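Local atomic coordinates of SPCC18.06c protein (Schizosaccharomyces pombe, PDB entry 2P51), a protein that acts as the catalytic deadenylase of the CCR4-NOT complex, a metal-dependent 3'-exoribonuclease that shortens mRNA poly(A) tails to release 5'-AMP. Residues Asn36-Leu41 / Cys104-Asn109; Glu161-Thr166 / Phe200-Asp205; Leu227-Ile232 / Ala242-Arg247. One frame throughout, in Å; residues are numbered along the deposited sequence. Where two conformers were deposited one is given.

Contact 1: residues Asn36-Leu41 / Cys104-Asn109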
loop_
_atom_site.group_PDB
_atom_site.type_symbol
_atom_site.label_atom_id
_atom_site.label_comp_id
_atom_site.label_asym_id
_atom_site.label_seq_id
_atom_site.Cartn_x
_atom_site.Cartn_y
_atom_site.Cartn_z
ATOM N N ASN A 36 5.690 -10.698 -14.096
ATOM C CA ASN A 36 6.971 -11.189 -14.636
ATOM C C ASN A 36 7.927 -10.001 -14.769
ATOM O O ASN A 36 9.119 -10.138 -14.443
ATOM C CB ASN A 36 6.844 -11.903 -15.989
ATOM C CG ASN A 36 6.217 -13.257 -15.926
ATOM O OD1 ASN A 36 5.778 -13.850 -16.956
ATOM N ND2 ASN A 36 6.181 -13.795 -14.729
ATOM N N LEU A 37 7.421 -8.870 -15.236
ATOM C CA LEU A 37 8.293 -7.683 -15.385
ATOM C C LEU A 37 8.817 -7.231 -14.027
ATOM O O LEU A 37 10.009 -6.980 -13.859
ATOM C CB LEU A 37 7.541 -6.571 -16.082
ATOM C CG LEU A 37 8.316 -5.278 -16.387
ATOM C CD1 LEU A 37 9.608 -5.513 -17.160
ATOM C CD2 LEU A 37 7.401 -4.324 -17.135
ATOM N N ILE A 38 7.901 -7.116 -13.053
ATOM C CA ILE A 38 8.310 -6.787 -11.677
ATOM C C ILE A 38 9.333 -7.783 -11.171
ATOM O O ILE A 38 10.347 -7.351 -10.603
ATOM C CB ILE A 38 7.095 -6.710 -10.751
ATOM C CG1 ILE A 38 6.231 -5.494 -11.129
ATOM C CG2 ILE A 38 7.505 -6.669 -9.263
ATOM C CD1 ILE A 38 4.844 -5.494 -10.492
ATOM N N MET A 39 9.118 -9.092 -11.325
ATOM C CA MET A 39 10.093 -10.076 -10.840
ATOM C C MET A 39 11.466 -9.894 -11.463
ATOM O O MET A 39 12.481 -10.130 -10.793
ATOM C CB MET A 39 9.567 -11.500 -11.127
ATOM C CG MET A 39 8.448 -11.811 -10.147
ATOM S SD MET A 39 7.733 -13.402 -10.563
ATOM C CE MET A 39 9.056 -14.528 -10.233
ATOM N N SER A 40 11.493 -9.488 -12.729
ATOM C CA SER A 40 12.765 -9.300 -13.399
ATOM C C SER A 40 13.522 -8.067 -12.923
ATOM O O SER A 40 14.735 -7.990 -13.221
ATOM C CB SER A 40 12.488 -9.189 -14.907
ATOM O OG SER A 40 12.077 -7.891 -15.309
ATOM N N LEU A 41 12.840 -7.136 -12.244
ATOM C CA LEU A 41 13.447 -5.870 -11.825
ATOM C C LEU A 41 13.772 -5.821 -10.349
ATOM O O LEU A 41 14.590 -5.007 -9.927
ATOM C CB LEU A 41 12.480 -4.700 -12.144
ATOM C CG LEU A 41 12.385 -4.360 -13.650
ATOM C CD1 LEU A 41 11.194 -3.524 -14.036
ATOM C CD2 LEU A 41 13.685 -3.647 -14.050
ATOM N N CYS A 104 7.448 3.995 -13.378
ATOM C CA CYS A 104 7.579 4.655 -12.073
ATOM C C CYS A 104 6.779 3.869 -11.036
ATOM O O CYS A 104 7.158 3.873 -9.867
ATOM C CB CYS A 104 7.103 6.103 -12.131
ATOM S SG CYS A 104 7.898 7.212 -13.330
ATOM N N THR A 105 5.675 3.222 -11.418
ATOM C CA THR A 105 4.814 2.526 -10.465
ATOM C C THR A 105 3.860 1.599 -11.215
ATOM O O THR A 105 3.546 1.827 -12.394
ATOM C CB THR A 105 4.059 3.548 -9.588
ATOM O OG1 THR A 105 3.322 2.866 -8.570
ATOM C CG2 THR A 105 3.043 4.357 -10.406
ATOM N N TRP A 106 3.381 0.534 -10.562
ATOM C CA TRP A 106 2.353 -0.344 -11.074
ATOM C C TRP A 106 1.073 -0.128 -10.269
ATOM O O TRP A 106 1.143 0.057 -9.044
ATOM C CB TRP A 106 2.739 -1.824 -10.905
ATOM C CG TRP A 106 3.695 -2.304 -11.966
ATOM C CD1 TRP A 106 3.325 -2.971 -13.115
ATOM C CD2 TRP A 106 5.124 -2.176 -12.009
ATOM N NE1 TRP A 106 4.452 -3.260 -13.864
ATOM C CE2 TRP A 106 5.547 -2.796 -13.224
ATOM C CE3 TRP A 106 6.085 -1.609 -11.167
ATOM C CZ2 TRP A 106 6.893 -2.859 -13.595
ATOM C CZ3 TRP A 106 7.423 -1.665 -11.516
ATOM C CH2 TRP A 106 7.816 -2.288 -12.722
ATOM N N GLN A 107 -0.037 -0.207 -10.978
ATOM C CA GLN A 107 -1.322 -0.100 -10.340
ATOM C C GLN A 107 -2.133 -1.353 -10.673
ATOM O O GLN A 107 -2.563 -1.538 -11.803
ATOM C CB GLN A 107 -2.021 1.153 -10.868
ATOM C CG GLN A 107 -3.422 1.395 -10.337
ATOM C CD GLN A 107 -3.758 2.885 -10.537
ATOM O OE1 GLN A 107 -3.522 3.647 -9.582
ATOM N NE2 GLN A 107 -4.295 3.228 -11.691
ATOM N N PHE A 108 -2.373 -2.199 -9.667
ATOM C CA PHE A 108 -3.125 -3.430 -9.805
ATOM C C PHE A 108 -4.593 -3.131 -9.526
ATOM O O PHE A 108 -4.886 -2.595 -8.440
ATOM C CB PHE A 108 -2.618 -4.465 -8.793
ATOM C CG PHE A 108 -1.197 -4.900 -9.113
ATOM C CD1 PHE A 108 -0.983 -6.039 -9.880
ATOM C CD2 PHE A 108 -0.108 -4.183 -8.682
ATOM C CE1 PHE A 108 0.317 -6.421 -10.191
ATOM C CE2 PHE A 108 1.194 -4.566 -9.008
ATOM C CZ PHE A 108 1.432 -5.670 -9.785
ATOM N N ASN A 109 -5.470 -3.434 -10.468
ATOM C CA ASN A 109 -6.895 -3.108 -10.339
ATOM C C ASN A 109 -7.731 -4.352 -10.072
ATOM O O ASN A 109 -7.665 -5.283 -10.907
ATOM C CB ASN A 109 -7.327 -2.429 -11.656
ATOM C CG ASN A 109 -6.557 -1.117 -11.857
ATOM O OD1 ASN A 109 -6.697 -0.176 -11.059
ATOM N ND2 ASN A 109 -5.742 -1.105 -12.909
#

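Contact 2: residues Glu161-Thr166 / Phe200-Asp205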
loop_
_atom_site.group_PDB
_atom_site.type_symbol
_atom_site.label_atom_id
_atom_site.label_comp_id
_atom_site.label_asym_id
_atom_site.label_seq_id
_atom_site.Cartn_x
_atom_site.Cartn_y
_atom_site.Cartn_z
ATOM N N GLU A 161 16.007 -8.772 1.891
ATOM C CA GLU A 161 16.673 -7.947 0.883
ATOM C C GLU A 161 15.812 -6.821 0.308
ATOM O O GLU A 161 16.319 -5.900 -0.356
ATOM C CB GLU A 161 17.145 -8.829 -0.282
ATOM C CG GLU A 161 18.154 -9.924 0.059
ATOM C CD GLU A 161 17.470 -11.203 0.548
ATOM O OE1 GLU A 161 18.241 -12.171 0.705
ATOM O OE2 GLU A 161 16.255 -11.315 0.811
ATOM N N VAL A 162 14.521 -6.922 0.533
ATOM C CA VAL A 162 13.549 -5.978 -0.016
ATOM C C VAL A 162 13.000 -5.135 1.112
ATOM O O VAL A 162 12.631 -5.658 2.173
ATOM C CB VAL A 162 12.379 -6.754 -0.723
ATOM C CG1 VAL A 162 11.274 -5.802 -1.140
ATOM C CG2 VAL A 162 12.941 -7.530 -1.924
ATOM N N THR A 163 12.955 -3.820 0.902
ATOM C CA THR A 163 12.418 -2.896 1.908
ATOM C C THR A 163 11.027 -2.423 1.462
ATOM O O THR A 163 10.955 -1.992 0.321
ATOM C CB THR A 163 13.346 -1.681 2.090
ATOM O OG1 THR A 163 14.683 -2.120 2.475
ATOM C CG2 THR A 163 12.824 -0.775 3.201
ATOM N N TRP A 164 10.034 -2.501 2.320
ATOM C CA TRP A 164 8.714 -1.961 1.976
ATOM C C TRP A 164 8.501 -0.604 2.634
ATOM O O TRP A 164 8.827 -0.422 3.823
ATOM C CB TRP A 164 7.600 -2.914 2.440
ATOM C CG TRP A 164 7.488 -4.109 1.528
ATOM C CD1 TRP A 164 8.378 -5.154 1.432
ATOM C CD2 TRP A 164 6.434 -4.367 0.582
ATOM N NE1 TRP A 164 7.921 -6.047 0.471
ATOM C CE2 TRP A 164 6.732 -5.592 -0.067
ATOM C CE3 TRP A 164 5.247 -3.678 0.205
ATOM C CZ2 TRP A 164 5.903 -6.150 -1.059
ATOM C CZ3 TRP A 164 4.455 -4.250 -0.773
ATOM C CH2 TRP A 164 4.764 -5.467 -1.409
ATOM N N ILE A 165 7.997 0.353 1.875
ATOM C CA ILE A 165 7.749 1.729 2.324
ATOM C C ILE A 165 6.273 2.014 2.234
ATOM O O ILE A 165 5.664 1.736 1.203
ATOM C CB ILE A 165 8.518 2.733 1.457
ATOM C CG1 ILE A 165 9.979 2.380 1.304
ATOM C CG2 ILE A 165 8.309 4.163 2.013
ATOM C CD1 ILE A 165 10.716 2.304 2.643
ATOM N N THR A 166 5.690 2.557 3.325
ATOM C CA THR A 166 4.236 2.760 3.367
ATOM C C THR A 166 3.967 4.091 4.033
ATOM O O THR A 166 4.895 4.779 4.465
ATOM C CB THR A 166 3.550 1.616 4.146
ATOM O OG1 THR A 166 4.091 1.630 5.481
ATOM C CG2 THR A 166 3.829 0.237 3.494
ATOM N N PHE A 200 6.765 -9.167 5.496
ATOM C CA PHE A 200 7.391 -7.877 5.227
ATOM C C PHE A 200 8.459 -7.630 6.302
ATOM O O PHE A 200 8.266 -6.795 7.191
ATOM C CB PHE A 200 6.353 -6.743 5.274
ATOM C CG PHE A 200 5.183 -7.036 4.314
ATOM C CD1 PHE A 200 5.280 -6.720 2.973
ATOM C CD2 PHE A 200 3.997 -7.603 4.777
ATOM C CE1 PHE A 200 4.228 -6.940 2.093
ATOM C CE2 PHE A 200 2.938 -7.848 3.899
ATOM C CZ PHE A 200 3.047 -7.506 2.538
ATOM N N PRO A 201 9.559 -8.374 6.285
ATOM C CA PRO A 201 10.498 -8.316 7.386
ATOM C C PRO A 201 11.228 -6.992 7.533
ATOM O O PRO A 201 11.778 -6.747 8.616
ATOM C CB PRO A 201 11.496 -9.435 7.056
ATOM C CG PRO A 201 11.376 -9.616 5.555
ATOM C CD PRO A 201 9.906 -9.410 5.264
ATOM N N LYS A 202 11.266 -6.162 6.504
ATOM C CA LYS A 202 11.912 -4.847 6.589
ATOM C C LYS A 202 10.967 -3.807 6.018
ATOM O O LYS A 202 10.798 -3.749 4.788
ATOM C CB LYS A 202 13.221 -4.883 5.809
ATOM C CG LYS A 202 13.943 -3.541 5.719
ATOM C CD LYS A 202 15.381 -3.684 5.214
ATOM C CE LYS A 202 16.095 -2.367 5.397
ATOM N NZ LYS A 202 16.428 -1.606 4.182
ATOM N N ASN A 203 10.350 -3.033 6.893
ATOM C CA ASN A 203 9.379 -2.046 6.370
ATOM C C ASN A 203 9.497 -0.771 7.200
ATOM O O ASN A 203 9.951 -0.794 8.370
ATOM C CB ASN A 203 7.992 -2.674 6.338
ATOM C CG ASN A 203 7.386 -2.995 7.672
ATOM O OD1 ASN A 203 6.997 -2.072 8.406
ATOM N ND2 ASN A 203 7.226 -4.239 8.092
ATOM N N TYR A 204 9.095 0.320 6.566
ATOM C CA TYR A 204 9.016 1.634 7.229
ATOM C C TYR A 204 7.649 2.259 6.942
ATOM O O TYR A 204 7.188 2.127 5.780
ATOM C CB TYR A 204 10.106 2.602 6.758
ATOM C CG TYR A 204 11.517 2.145 7.071
ATOM C CD1 TYR A 204 12.039 2.264 8.356
ATOM C CD2 TYR A 204 12.307 1.611 6.079
ATOM C CE1 TYR A 204 13.324 1.852 8.652
ATOM C CE2 TYR A 204 13.589 1.199 6.369
ATOM C CZ TYR A 204 14.095 1.317 7.642
ATOM O OH TYR A 204 15.396 0.886 7.893
ATOM N N ASP A 205 7.085 2.876 7.957
ATOM C CA ASP A 205 5.837 3.625 7.803
ATOM C C ASP A 205 6.199 5.102 7.901
ATOM O O ASP A 205 6.549 5.562 8.998
ATOM C CB ASP A 205 4.815 3.194 8.855
ATOM C CG ASP A 205 3.480 3.897 8.701
ATOM O OD1 ASP A 205 3.430 5.028 8.113
ATOM O OD2 ASP A 205 2.447 3.368 9.167
HETATM O O HOH W 1 10.475 -6.620 3.670
HETATM O O HOH W 2 6.242 -0.220 5.814
#

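Contact 3: residues Leu227-Ile232 / Ala242-Arg247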
loop_
_atom_site.group_PDB
_atom_site.type_symbol
_atom_site.label_atom_id
_atom_site.label_comp_id
_atom_site.label_asym_id
_atom_site.label_seq_id
_atom_site.Cartn_x
_atom_site.Cartn_y
_atom_site.Cartn_z
ATOM N N LEU A 227 7.691 19.666 0.732
ATOM C CA LEU A 227 9.014 19.357 0.234
ATOM C C LEU A 227 9.171 19.626 -1.254
ATOM O O LEU A 227 10.218 19.248 -1.804
ATOM C CB LEU A 227 9.333 17.879 0.553
ATOM C CG LEU A 227 9.320 17.518 2.043
ATOM C CD1 LEU A 227 9.476 15.994 2.198
ATOM C CD2 LEU A 227 10.399 18.264 2.813
ATOM N N GLN A 228 8.193 20.251 -1.886
ATOM C CA GLN A 228 8.256 20.499 -3.328
ATOM C C GLN A 228 8.515 19.227 -4.123
ATOM O O GLN A 228 9.275 19.248 -5.094
ATOM C CB GLN A 228 9.363 21.493 -3.693
ATOM C CG GLN A 228 9.488 22.618 -2.674
ATOM C CD GLN A 228 10.369 23.705 -3.263
ATOM O OE1 GLN A 228 11.557 23.500 -3.517
ATOM N NE2 GLN A 228 9.746 24.854 -3.492
ATOM N N ILE A 229 7.883 18.133 -3.732
ATOM C CA ILE A 229 7.934 16.919 -4.544
ATOM C C ILE A 229 6.701 16.817 -5.430
ATOM O O ILE A 229 5.564 16.896 -4.980
ATOM C CB ILE A 229 8.043 15.690 -3.640
ATOM C CG1 ILE A 229 9.377 15.678 -2.860
ATOM C CG2 ILE A 229 7.779 14.421 -4.440
ATOM C CD1 ILE A 229 9.330 14.789 -1.634
ATOM N N HIS A 230 6.897 16.655 -6.728
ATOM C CA HIS A 230 5.704 16.674 -7.595
ATOM C C HIS A 230 5.106 15.288 -7.720
ATOM O O HIS A 230 5.796 14.283 -7.832
ATOM C CB HIS A 230 6.090 17.246 -8.955
ATOM C CG HIS A 230 5.224 16.974 -10.131
ATOM N ND1 HIS A 230 4.107 17.736 -10.438
ATOM C CD2 HIS A 230 5.280 16.042 -11.125
ATOM C CE1 HIS A 230 3.522 17.280 -11.541
ATOM N NE2 HIS A 230 4.218 16.242 -11.983
ATOM N N ARG A 231 3.777 15.280 -7.722
ATOM C CA ARG A 231 3.013 14.102 -7.985
ATOM C C ARG A 231 2.887 13.840 -9.485
ATOM O O ARG A 231 2.557 14.703 -10.294
ATOM C CB ARG A 231 1.594 14.250 -7.395
ATOM C CG ARG A 231 0.752 12.988 -7.670
ATOM C CD ARG A 231 -0.649 13.187 -7.159
ATOM N NE ARG A 231 -0.833 13.043 -5.707
ATOM C CZ ARG A 231 -0.944 11.908 -5.045
ATOM N NH1 ARG A 231 -0.874 10.712 -5.649
ATOM N NH2 ARG A 231 -1.120 11.982 -3.731
ATOM N N ILE A 232 3.150 12.600 -9.867
ATOM C CA ILE A 232 2.877 12.134 -11.203
ATOM C C ILE A 232 1.593 11.326 -11.108
ATOM O O ILE A 232 1.535 10.419 -10.269
ATOM C CB ILE A 232 4.042 11.263 -11.733
ATOM C CG1 ILE A 232 5.349 12.030 -11.956
ATOM C CG2 ILE A 232 3.628 10.516 -13.005
ATOM C CD1 ILE A 232 6.441 11.358 -12.743
ATOM N N ALA A 242 1.418 5.511 -4.290
ATOM C CA ALA A 242 2.594 4.699 -3.927
ATOM C C ALA A 242 3.856 5.351 -4.439
ATOM O O ALA A 242 4.935 5.371 -3.818
ATOM C CB ALA A 242 2.458 3.286 -4.516
ATOM N N LEU A 243 3.799 5.924 -5.641
ATOM C CA LEU A 243 5.002 6.573 -6.184
ATOM C C LEU A 243 5.350 7.799 -5.369
ATOM O O LEU A 243 6.512 8.123 -5.096
ATOM C CB LEU A 243 4.705 6.969 -7.638
ATOM C CG LEU A 243 5.747 7.851 -8.345
ATOM C CD1 LEU A 243 7.092 7.169 -8.387
ATOM C CD2 LEU A 243 5.296 8.185 -9.763
ATOM N N LEU A 244 4.343 8.605 -4.958
ATOM C CA LEU A 244 4.653 9.766 -4.124
ATOM C C LEU A 244 5.266 9.356 -2.788
ATOM O O LEU A 244 6.154 10.063 -2.280
ATOM C CB LEU A 244 3.354 10.562 -3.852
ATOM C CG LEU A 244 3.540 11.988 -3.353
ATOM C CD1 LEU A 244 4.380 12.806 -4.326
ATOM C CD2 LEU A 244 2.172 12.649 -3.154
ATOM N N THR A 245 4.735 8.233 -2.260
ATOM C CA THR A 245 5.261 7.662 -1.036
ATOM C C THR A 245 6.752 7.377 -1.209
ATOM O O THR A 245 7.574 7.744 -0.334
ATOM C CB THR A 245 4.513 6.366 -0.684
ATOM O OG1 THR A 245 3.125 6.735 -0.417
ATOM C CG2 THR A 245 5.022 5.716 0.596
ATOM N N ALA A 246 7.120 6.742 -2.306
ATOM C CA ALA A 246 8.565 6.463 -2.529
ATOM C C ALA A 246 9.370 7.751 -2.537
ATOM O O ALA A 246 10.444 7.893 -1.910
ATOM C CB ALA A 246 8.752 5.750 -3.854
ATOM N N ARG A 247 8.872 8.736 -3.298
ATOM C CA ARG A 247 9.670 9.962 -3.431
ATOM C C ARG A 247 9.781 10.688 -2.098
ATOM O O ARG A 247 10.875 11.208 -1.779
ATOM C CB ARG A 247 9.061 10.883 -4.517
ATOM C CG ARG A 247 9.040 10.139 -5.843
ATOM C CD ARG A 247 8.470 10.974 -6.952
ATOM N NE ARG A 247 9.070 10.425 -8.186
ATOM C CZ ARG A 247 8.776 10.965 -9.368
ATOM N NH1 ARG A 247 7.927 11.995 -9.369
ATOM N NH2 ARG A 247 9.364 10.407 -10.415
HETATM O O HOH W 3 5.604 11.540 -7.946
#

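Contact 1: residues Asn36-Leu41 / Cys104-Asn109
I38 sets its CG1 over one face of the W106 indole and reaches F108 with CD1, fastening helix 31-41 onto strand 105-109 in the mixed sheet of this DEDD nuclease fold. Locally the helix runs 146° from the strand direction, their axes 11.2 Å apart. From its CB, I38 sends CG1 anti to the carbonyl carbon (chi1 -68°), bringing it over the centre of the six-membered ring of W106, 3.5 Å from the centroid in a CH-pi contact. I38 CD1, the next atom, lies 3.7 Å from W106 CD2 and meets the rim of F108 at CZ, 3.5 Å away, tip to tip. The slender end of an isoleucine suits this double task. Two leucines take the indole's edge: L37 CD2 lies in the ring plane, 3.9 Å from W106 CZ2, and L41 CD1 stands 3.8 Å from W106 CH2. Tryptophan suits the site by combining a broad apolar face with a polar N-H, which E34 accepts. An alanine in place of W106 would probably open a gap beneath I38 CG1 and leave the E34 carboxylate without this donor. The F108 ring also meets that of F147, and F108 CE2 lies 4.0 Å from I38 CD1.

Contact 2: residues Glu161-Thr166 / Phe200-Asp205
Three backbone hydrogen bonds, W164 N to K202 O, Y204 N to W164 O and T166 N to Y204 O, each 2.9 Å, zip two parallel strands together. Their alternation between the strands is the parallel-sheet pattern, W164 pairing with N203. Just before the paired residues a water bridges the two segments, donating to V162 O and accepting from K202 N. K202 NZ approaches T163 OG1 at a very short 2.5 Å, doubtful because the lysine has two conformers. The short amide of N203 reaches back: with CG between the backbone N and the carbonyl carbon (chi1 67°), ND2 donates to F200 O at 2.9 Å. On the side of the sheet that carries W164 and N203, the broad indole face suits the edge of F200, which points at it in a T-shaped pair, F200 CE1 above the centre of the six-membered ring and the planes at 83°. On the other, T163 CG2 and I165 CD1 press on the Y204 rim near CD2. D205 N-caps helix 206-213 through OD1 and K207 N. The connection through helices 170-181 and 189-199 makes a beta-alpha-beta crossover; strand 203-205 edges the sheet, strand 47-53 flanks 163-166, and helix 170-181 covers W164.

Contact 3: residues Leu227-Ile232 / Ala242-Arg247
L244 sits between I229 and R231, so that the loop after helix 220-226 rests on helix 238-257, the helix that supplies the metal ligand D241 to the DEDD nuclease active site. The loop starts from a Schellman motif, in which Q228, with positive phi, is the C-prime residue and I229 N bonds back to A224 O. The tight part lies around L244, whose two methyls divide the work. L244 CD1 touches I229 CG2 at 3.8 Å, a methyl that also rests on R247 CB. L244 CD2 lies over one face of the R231 guanidinium, offset toward the rim and 3.4 Å from R231 NH2. A leucine suits this spot because it offers apolar carbon to that flat face while the guanidinium's N-H groups remain turned to polar partners: NE to Q221, NH1 to S240 and, in a salt bridge, to D241. A bend at chi3 of R231 (-78°) turns NE out of the line of the extended chain. R231 is thus a second-shell residue that is likely to help position D241, which shares a magnesium ion with D51 and E53. Nearby, I232 CB rests on the buried L243 at its CD2, 3.9 Å away.

The other side, around H230 and R247, is looser and wetter. H230 is exposed, its CB pointing away from the helix, and it contributes mainly its carbonyl. R247 passes I232 at about a right angle, I232 CG1 lying 3.7 Å from R247 NH1. An arginine suits this margin, since its CB rests on I229 while the extended chain carries the guanidinium out beside I232, with H230 O at its edge. There a water fills in between loop and helix: it donates to H230 O at 2.8 Å, accepts from I232 N at 3.3 Å, and takes a weak bond from R247 NH1.

Along the chain the contacts follow in series, each closing before the next opens, with centres 17 to 18 Å apart. Contacts 1 and 2 involve different strands of the one mixed sheet: strand 105-109 lies beside the edge strand 23-26, while 163-166 pairs with the opposite edge strand, and the two contacts do not touch. Contact 3 joins them, because helix 238-257 packs across the sheet. L243 meets C104 and T105 of contact 1, and T245 CG2 lies 3.9 Å from I165 CG2 of contact 2. Strand 47-53 lies between the two sheet regions; it supplies the metal ligands D51 and E53, helix 238-257 supplies D241, and D172 comes from helix 170-181.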